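Nucleoside phosphorylase, putative (Trypanosoma brucei, PDB 3BJE) is a homodimeric uridine phosphorylase that uses phosphate to split uridine into uracil and ribose 1-phosphate. Local coordinates at residues A[106-111]-A[118-123]; A[157-162]-A[329-334]; A[220-225]-A[339-344]. All coordinates share one frame; numbering follows the deposited sequence.

Interaction 1: A[106-111]-A[118-123]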
# COMPACT_ATOMS: atom_id res chain seq x y z
N GLU A 106 3.50 -2.59 -14.36
CA GLU A 106 4.57 -3.47 -14.78
C GLU A 106 4.07 -4.61 -15.67
O GLU A 106 4.71 -4.92 -16.67
CB GLU A 106 5.39 -3.93 -13.56
CG GLU A 106 6.05 -2.73 -12.89
CD GLU A 106 6.94 -3.05 -11.72
OE1 GLU A 106 7.10 -4.24 -11.37
OE2 GLU A 106 7.49 -2.10 -11.13
N ILE A 107 2.90 -5.16 -15.34
CA ILE A 107 2.24 -6.12 -16.25
C ILE A 107 1.97 -5.47 -17.63
O ILE A 107 2.18 -6.09 -18.68
CB ILE A 107 0.93 -6.68 -15.64
CG1 ILE A 107 1.24 -7.65 -14.48
CG2 ILE A 107 0.05 -7.36 -16.72
CD1 ILE A 107 0.02 -7.94 -13.59
N HIS A 108 1.46 -4.24 -17.61
CA HIS A 108 1.24 -3.49 -18.86
C HIS A 108 2.49 -3.39 -19.71
O HIS A 108 2.43 -3.71 -20.90
CB HIS A 108 0.66 -2.10 -18.55
CG HIS A 108 0.34 -1.30 -19.76
ND1 HIS A 108 -0.36 -1.82 -20.83
CD2 HIS A 108 0.62 -0.01 -20.08
CE1 HIS A 108 -0.49 -0.89 -21.76
NE2 HIS A 108 0.10 0.22 -21.34
N ALA A 109 3.61 -3.03 -19.09
CA ALA A 109 4.88 -2.97 -19.80
C ALA A 109 5.34 -4.35 -20.28
O ALA A 109 5.80 -4.51 -21.41
CB ALA A 109 5.96 -2.29 -18.91
N LEU A 110 5.22 -5.37 -19.43
CA LEU A 110 5.62 -6.71 -19.85
C LEU A 110 4.82 -7.23 -21.05
O LEU A 110 5.36 -7.93 -21.92
CB LEU A 110 5.55 -7.68 -18.69
CG LEU A 110 6.59 -7.44 -17.59
CD1 LEU A 110 6.29 -8.33 -16.40
CD2 LEU A 110 8.00 -7.71 -18.09
N LYS A 111 3.54 -6.89 -21.10
CA LYS A 111 2.68 -7.37 -22.19
C LYS A 111 2.74 -6.51 -23.44
O LYS A 111 2.59 -7.03 -24.55
CB LYS A 111 1.25 -7.51 -21.70
CG LYS A 111 1.10 -8.74 -20.81
CD LYS A 111 1.08 -10.05 -21.62
CE LYS A 111 1.27 -11.26 -20.72
NZ LYS A 111 1.33 -12.54 -21.49
N GLY A 118 12.08 -1.92 -28.82
CA GLY A 118 12.03 -0.63 -28.14
C GLY A 118 10.83 0.22 -28.52
O GLY A 118 10.96 1.41 -28.79
N GLN A 119 9.65 -0.40 -28.54
CA GLN A 119 8.42 0.30 -28.89
C GLN A 119 7.22 -0.39 -28.26
O GLN A 119 7.26 -1.59 -28.02
CB GLN A 119 8.25 0.36 -30.41
CG GLN A 119 8.31 -1.02 -31.10
CD GLN A 119 8.42 -0.94 -32.63
OE1 GLN A 119 9.03 -0.03 -33.20
NE2 GLN A 119 7.83 -1.93 -33.30
N TRP A 120 6.17 0.39 -28.01
CA TRP A 120 4.90 -0.14 -27.55
C TRP A 120 4.15 -0.79 -28.70
O TRP A 120 4.16 -0.31 -29.83
CB TRP A 120 4.05 0.96 -26.88
CG TRP A 120 4.65 1.42 -25.59
CD1 TRP A 120 5.59 2.40 -25.43
CD2 TRP A 120 4.38 0.90 -24.29
NE1 TRP A 120 5.91 2.53 -24.10
CE2 TRP A 120 5.19 1.63 -23.38
CE3 TRP A 120 3.53 -0.10 -23.79
CZ2 TRP A 120 5.19 1.38 -22.01
CZ3 TRP A 120 3.53 -0.34 -22.41
CH2 TRP A 120 4.35 0.39 -21.55
N ARG A 121 3.49 -1.90 -28.41
CA ARG A 121 2.75 -2.65 -29.41
C ARG A 121 1.56 -1.85 -29.89
O ARG A 121 0.97 -1.08 -29.13
CB ARG A 121 2.28 -3.97 -28.80
CG ARG A 121 3.42 -4.91 -28.40
CD ARG A 121 2.90 -6.23 -27.84
NE ARG A 121 4.01 -6.98 -27.25
CZ ARG A 121 4.93 -7.64 -27.94
NH1 ARG A 121 4.90 -7.69 -29.27
NH2 ARG A 121 5.91 -8.27 -27.29
N HIS A 122 1.19 -2.03 -31.15
CA HIS A 122 0.03 -1.36 -31.71
C HIS A 122 -1.23 -2.00 -31.18
O HIS A 122 -1.25 -3.19 -30.87
CB HIS A 122 -0.03 -1.46 -33.24
CG HIS A 122 1.19 -0.98 -33.94
ND1 HIS A 122 1.66 0.30 -33.81
CD2 HIS A 122 2.04 -1.62 -34.78
CE1 HIS A 122 2.75 0.44 -34.55
NE2 HIS A 122 3.00 -0.71 -35.15
N ARG A 123 -2.28 -1.19 -31.12
CA ARG A 123 -3.63 -1.68 -30.88
C ARG A 123 -4.51 -1.23 -32.03
O ARG A 123 -4.23 -0.23 -32.69
CB ARG A 123 -4.18 -1.10 -29.59
CG ARG A 123 -3.52 -1.62 -28.34
CD ARG A 123 -4.24 -1.03 -27.19
NE ARG A 123 -3.77 -1.49 -25.89
CZ ARG A 123 -4.45 -1.26 -24.77
NH1 ARG A 123 -5.62 -0.63 -24.81
NH2 ARG A 123 -3.98 -1.70 -23.61
O HOH W 1 5.93 -7.08 -24.60

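Interaction 2: A[157-162]-A[329-334]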
# COMPACT_ATOMS: atom_id res chain seq x y z
N PRO A 157 -22.54 -14.77 5.06
CA PRO A 157 -21.95 -15.69 6.06
C PRO A 157 -20.43 -15.60 6.20
O PRO A 157 -19.74 -15.24 5.24
CB PRO A 157 -22.31 -17.08 5.52
CG PRO A 157 -23.29 -16.87 4.41
CD PRO A 157 -23.06 -15.50 3.89
N PRO A 158 -19.89 -15.96 7.38
CA PRO A 158 -18.46 -16.12 7.58
C PRO A 158 -17.88 -17.10 6.55
O PRO A 158 -18.48 -18.14 6.29
CB PRO A 158 -18.37 -16.75 8.98
CG PRO A 158 -19.61 -16.35 9.66
CD PRO A 158 -20.66 -16.28 8.60
N LEU A 159 -16.75 -16.73 5.97
CA LEU A 159 -16.03 -17.58 5.02
C LEU A 159 -16.76 -17.81 3.69
O LEU A 159 -16.33 -18.65 2.90
CB LEU A 159 -15.65 -18.93 5.67
CG LEU A 159 -14.79 -18.80 6.93
CD1 LEU A 159 -14.57 -20.17 7.56
CD2 LEU A 159 -13.46 -18.12 6.62
N ALA A 160 -17.83 -17.06 3.43
CA ALA A 160 -18.39 -16.99 2.08
C ALA A 160 -17.39 -16.32 1.14
O ALA A 160 -16.48 -15.58 1.57
CB ALA A 160 -19.69 -16.21 2.08
N LEU A 161 -17.55 -16.60 -0.15
CA LEU A 161 -16.76 -15.96 -1.20
C LEU A 161 -17.54 -14.77 -1.72
O LEU A 161 -18.59 -14.92 -2.33
CB LEU A 161 -16.43 -16.94 -2.33
CG LEU A 161 -15.44 -16.44 -3.40
CD1 LEU A 161 -14.05 -16.11 -2.80
CD2 LEU A 161 -15.31 -17.46 -4.54
N ALA A 162 -17.03 -13.57 -1.46
CA ALA A 162 -17.70 -12.36 -1.91
C ALA A 162 -17.12 -11.94 -3.26
O ALA A 162 -15.93 -11.57 -3.37
CB ALA A 162 -17.54 -11.26 -0.88
N ASP A 329 -7.68 -23.00 10.45
CA ASP A 329 -8.04 -24.18 9.65
C ASP A 329 -9.27 -23.96 8.78
O ASP A 329 -9.30 -24.37 7.61
CB ASP A 329 -8.29 -25.39 10.56
CG ASP A 329 -7.02 -25.93 11.19
OD1 ASP A 329 -5.93 -25.37 10.93
OD2 ASP A 329 -7.10 -26.93 11.93
N GLN A 330 -10.30 -23.33 9.35
CA GLN A 330 -11.54 -23.02 8.62
C GLN A 330 -11.27 -22.17 7.38
O GLN A 330 -11.85 -22.40 6.32
CB GLN A 330 -12.52 -22.30 9.56
CG GLN A 330 -12.03 -20.93 10.06
CD GLN A 330 -12.84 -20.40 11.23
OE1 GLN A 330 -14.04 -20.66 11.34
NE2 GLN A 330 -12.18 -19.66 12.12
N LEU A 331 -10.38 -21.19 7.52
CA LEU A 331 -9.99 -20.34 6.40
C LEU A 331 -9.20 -21.15 5.36
O LEU A 331 -9.43 -21.02 4.16
CB LEU A 331 -9.15 -19.16 6.91
CG LEU A 331 -8.47 -18.28 5.87
CD1 LEU A 331 -9.45 -17.79 4.81
CD2 LEU A 331 -7.79 -17.11 6.55
N ASP A 332 -8.27 -21.97 5.84
CA ASP A 332 -7.44 -22.79 4.96
C ASP A 332 -8.31 -23.67 4.06
O ASP A 332 -8.05 -23.80 2.87
CB ASP A 332 -6.49 -23.68 5.78
CG ASP A 332 -5.40 -22.90 6.49
OD1 ASP A 332 -5.23 -21.68 6.24
OD2 ASP A 332 -4.70 -23.51 7.32
N ALA A 333 -9.34 -24.27 4.65
CA ALA A 333 -10.25 -25.15 3.92
C ALA A 333 -11.09 -24.38 2.90
O ALA A 333 -11.30 -24.84 1.77
CB ALA A 333 -11.16 -25.89 4.90
N ALA A 334 -11.59 -23.22 3.31
CA ALA A 334 -12.35 -22.37 2.41
C ALA A 334 -11.48 -21.89 1.26
O ALA A 334 -11.90 -21.90 0.11
CB ALA A 334 -12.96 -21.18 3.17

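Interaction 3: A[220-225]-A[339-344]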
# COMPACT_ATOMS: atom_id res chain seq x y z
N CYS A 220 -18.93 -16.84 -10.85
CA CYS A 220 -20.21 -17.36 -10.36
C CYS A 220 -20.52 -18.74 -10.93
O CYS A 220 -20.95 -19.64 -10.19
CB CYS A 220 -21.35 -16.40 -10.69
SG CYS A 220 -21.19 -14.84 -9.82
N ALA A 221 -20.31 -18.90 -12.23
CA ALA A 221 -20.48 -20.20 -12.87
C ALA A 221 -19.56 -21.25 -12.24
O ALA A 221 -19.98 -22.39 -12.04
CB ALA A 221 -20.24 -20.09 -14.36
N ALA A 222 -18.33 -20.86 -11.93
CA ALA A 222 -17.39 -21.79 -11.30
C ALA A 222 -17.85 -22.19 -9.89
O ALA A 222 -17.71 -23.35 -9.50
CB ALA A 222 -15.98 -21.22 -11.29
N CYS A 223 -18.41 -21.24 -9.15
CA CYS A 223 -18.98 -21.53 -7.83
C CYS A 223 -20.12 -22.52 -7.93
O CYS A 223 -20.17 -23.50 -7.20
CB CYS A 223 -19.51 -20.26 -7.16
SG CYS A 223 -18.22 -19.11 -6.62
N ASP A 224 -21.03 -22.24 -8.85
CA ASP A 224 -22.16 -23.15 -9.11
C ASP A 224 -21.70 -24.56 -9.45
O ASP A 224 -22.24 -25.54 -8.92
CB ASP A 224 -23.04 -22.59 -10.22
CG ASP A 224 -23.83 -21.38 -9.79
OD1 ASP A 224 -23.89 -21.11 -8.56
OD2 ASP A 224 -24.38 -20.68 -10.66
N ALA A 225 -20.71 -24.66 -10.32
CA ALA A 225 -20.18 -25.95 -10.75
C ALA A 225 -19.57 -26.71 -9.58
O ALA A 225 -19.76 -27.93 -9.45
CB ALA A 225 -19.16 -25.75 -11.86
N ILE A 339 -9.63 -21.43 -4.34
CA ILE A 339 -8.52 -21.47 -5.29
C ILE A 339 -8.94 -22.26 -6.53
O ILE A 339 -8.75 -21.80 -7.65
CB ILE A 339 -7.23 -22.08 -4.70
CG1 ILE A 339 -6.62 -21.12 -3.67
CG2 ILE A 339 -6.19 -22.37 -5.81
CD1 ILE A 339 -5.58 -21.77 -2.77
N LYS A 340 -9.52 -23.44 -6.32
CA LYS A 340 -9.96 -24.25 -7.45
C LYS A 340 -11.04 -23.54 -8.26
O LYS A 340 -11.01 -23.54 -9.48
CB LYS A 340 -10.49 -25.61 -6.98
CG LYS A 340 -10.74 -26.55 -8.13
CD LYS A 340 -11.23 -27.91 -7.68
CE LYS A 340 -11.50 -28.82 -8.88
NZ LYS A 340 -12.44 -28.18 -9.85
N ILE A 341 -11.99 -22.94 -7.56
CA ILE A 341 -13.06 -22.19 -8.22
C ILE A 341 -12.48 -21.06 -9.09
O ILE A 341 -12.94 -20.87 -10.22
CB ILE A 341 -14.04 -21.61 -7.16
CG1 ILE A 341 -14.95 -22.72 -6.62
CG2 ILE A 341 -14.86 -20.46 -7.74
CD1 ILE A 341 -15.65 -22.37 -5.32
N ILE A 342 -11.52 -20.31 -8.56
CA ILE A 342 -10.94 -19.19 -9.31
C ILE A 342 -10.08 -19.66 -10.49
O ILE A 342 -10.09 -19.04 -11.55
CB ILE A 342 -10.16 -18.23 -8.39
CG1 ILE A 342 -11.12 -17.56 -7.41
CG2 ILE A 342 -9.43 -17.16 -9.22
CD1 ILE A 342 -12.20 -16.75 -8.10
N LEU A 343 -9.34 -20.76 -10.33
CA LEU A 343 -8.58 -21.33 -11.45
C LEU A 343 -9.54 -21.75 -12.56
O LEU A 343 -9.31 -21.48 -13.75
CB LEU A 343 -7.70 -22.49 -10.99
CG LEU A 343 -6.42 -22.07 -10.25
CD1 LEU A 343 -5.78 -23.24 -9.48
CD2 LEU A 343 -5.41 -21.43 -11.20
N GLU A 344 -10.63 -22.41 -12.17
CA GLU A 344 -11.65 -22.82 -13.13
C GLU A 344 -12.22 -21.61 -13.86
O GLU A 344 -12.37 -21.63 -15.08
CB GLU A 344 -12.77 -23.60 -12.46
CG GLU A 344 -12.34 -24.99 -11.98
CD GLU A 344 -12.18 -26.01 -13.10
OE1 GLU A 344 -12.88 -25.91 -14.12
OE2 GLU A 344 -11.34 -26.92 -12.92

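Interaction 1: A[106-111]-A[118-123]
Arg121 NE donates to Lys111 O over 3.1 Å, a bent bond (135° at the hydrogen) that reaches the carbonyl from out of its plane. The acceptor lies near the end of helix 97-112, where the chain turns into the small hairpin of strands 113-114 and 119-120; Gly118 and Gln119 form a G1 beta bulge there, opposite Asp114. The same guanidinium catches the helix end a second time through water 1, which accepts from Arg121 NH2 and donates to Leu110 O, both at 2.9 Å.

One residue earlier on the hairpin, the six-membered ring of Trp120 lies against the helix. CH2 sits 3.8 Å from Ala109 CA, while CZ3 stands over one face of the His108 imidazole, toward its rim. The two rings are 29° from parallel but strongly offset, so little of one lies over the other. His108 reaches the indole with its CG trans to the backbone N (chi1 -177°), and its rotation is fixed by ND1 bonding Tyr307 OH and NE2 bonding Arg260 N of the second subunit, which makes this part of the dimer interface. Arg123, salt-bridged to Glu112, brings NH2 to 4.0 Å from His108 CE1.

Interaction 2: A[157-162]-A[329-334]
This is an apolar contact between a beta turn and a helix: a leucine at the tip of a tight turn, just ahead of strand 161-169, plugs against the first turns of helix 329-348, the C-terminal helix of the phosphorylase fold. Pro157 to Ala160 form a type II beta turn, closed by the bond from Ala160 N to Pro157 O, and Leu159 takes its third position with a positive phi of 68°. From this position its CB points toward the helix.

The two methyls of Leu159 divide the work. CD1 rests on the aliphatic part of Gln330, 3.6 Å from both its CB and its CG, with the two side chains crossing at about a right angle. With its CG between the backbone N and the carbonyl carbon (chi1 63°), Gln330 has these two methylenes against the leucine methyl, and the extended chain beyond carries the amide on to Leu327 O, which takes the NE2 bond. CD2 instead leans on the helix backbone, 4.1 Å from Leu331 CA, and approaches Leu331 CD1 at 4.4 Å. One turn on, Ala334 CB meets Leu159 CB at 4.3 Å. Phe326 and Val314 also touch the leucine, and Leu331 reaches Val314 and Val316 of strand 308-318; the Leu331 side chain is about 8 Å from a bound ribose 1-phosphate, too far for contact.

No hydrogen bond joins the two segments. Leu159 O is satisfied by Gln237 NE2, elsewhere in the chain, so what holds turn and helix together here is the fit of carbon against carbon, with the polar ends served by outside partners.

Interaction 3: A[220-225]-A[339-344]
No ring or other flat side chain carries this contact; the flat group that matters is the backbone carbonyl of Ile341, whose O is met by the methyl of Ala222, CB to O 3.2 Å. The methyl comes obliquely, tilted out of the carbonyl plane and well off the line of the C=O bond. Where it meets the oxygen, the CA atoms of Ala222 and Ile341 are 5.3 Å apart.

Ile341 CG2 then fills the angle between two residues of the other helix, touching Ala222 CB and Cys223 SG, each at 3.8 Å. Its first torsion places CG2 anti to the backbone N and turns CG1 anti to the carbonyl carbon (chi1 -75°), from where CG1 comes to 4.0 Å from Ala222 O. These contacts pack helix 213-228 against the C-terminal helix 329-348 of the phosphorylase fold; the segment axes approach to 8.4 Å and run at 129°, closer to antiparallel than to parallel. Ile342 and Leu343, on another side of the C-terminal helix, reach strand 45-49, and Cys223 also touches Tyr239.

Farther along, Glu344 brings CB to 4.2 Å from Ala222 CB. Its bent chain carries OE2 to a hydrogen bond with Tyr83 OH and a salt bridge with Lys84 NZ, with Lys340 NZ 3.5 Å from Glu344 OE2 as a salt bridge within the same helix.

In the fold
Following the chain from the N terminus, interaction 1 comes first and closes a loop of only six residues, folding the hairpin after helix 97-112 back onto that helix beside the second subunit. It is complete before the others begin. Segment 157-162 then opens interaction 2 and segment 220-225 opens interaction 3; helix 329-348 closes them in the same order, so the two long loops cross. Their centres lie 14 Å apart and they meet directly, Leu161 CD2 packing 3.9 Å from Cys223 SG. Together they tie the turn before strand 161-169 and helix 213-228 to the C-terminal helix, whereas interaction 1 stands on the opposite side of the chain's centre from interaction 2.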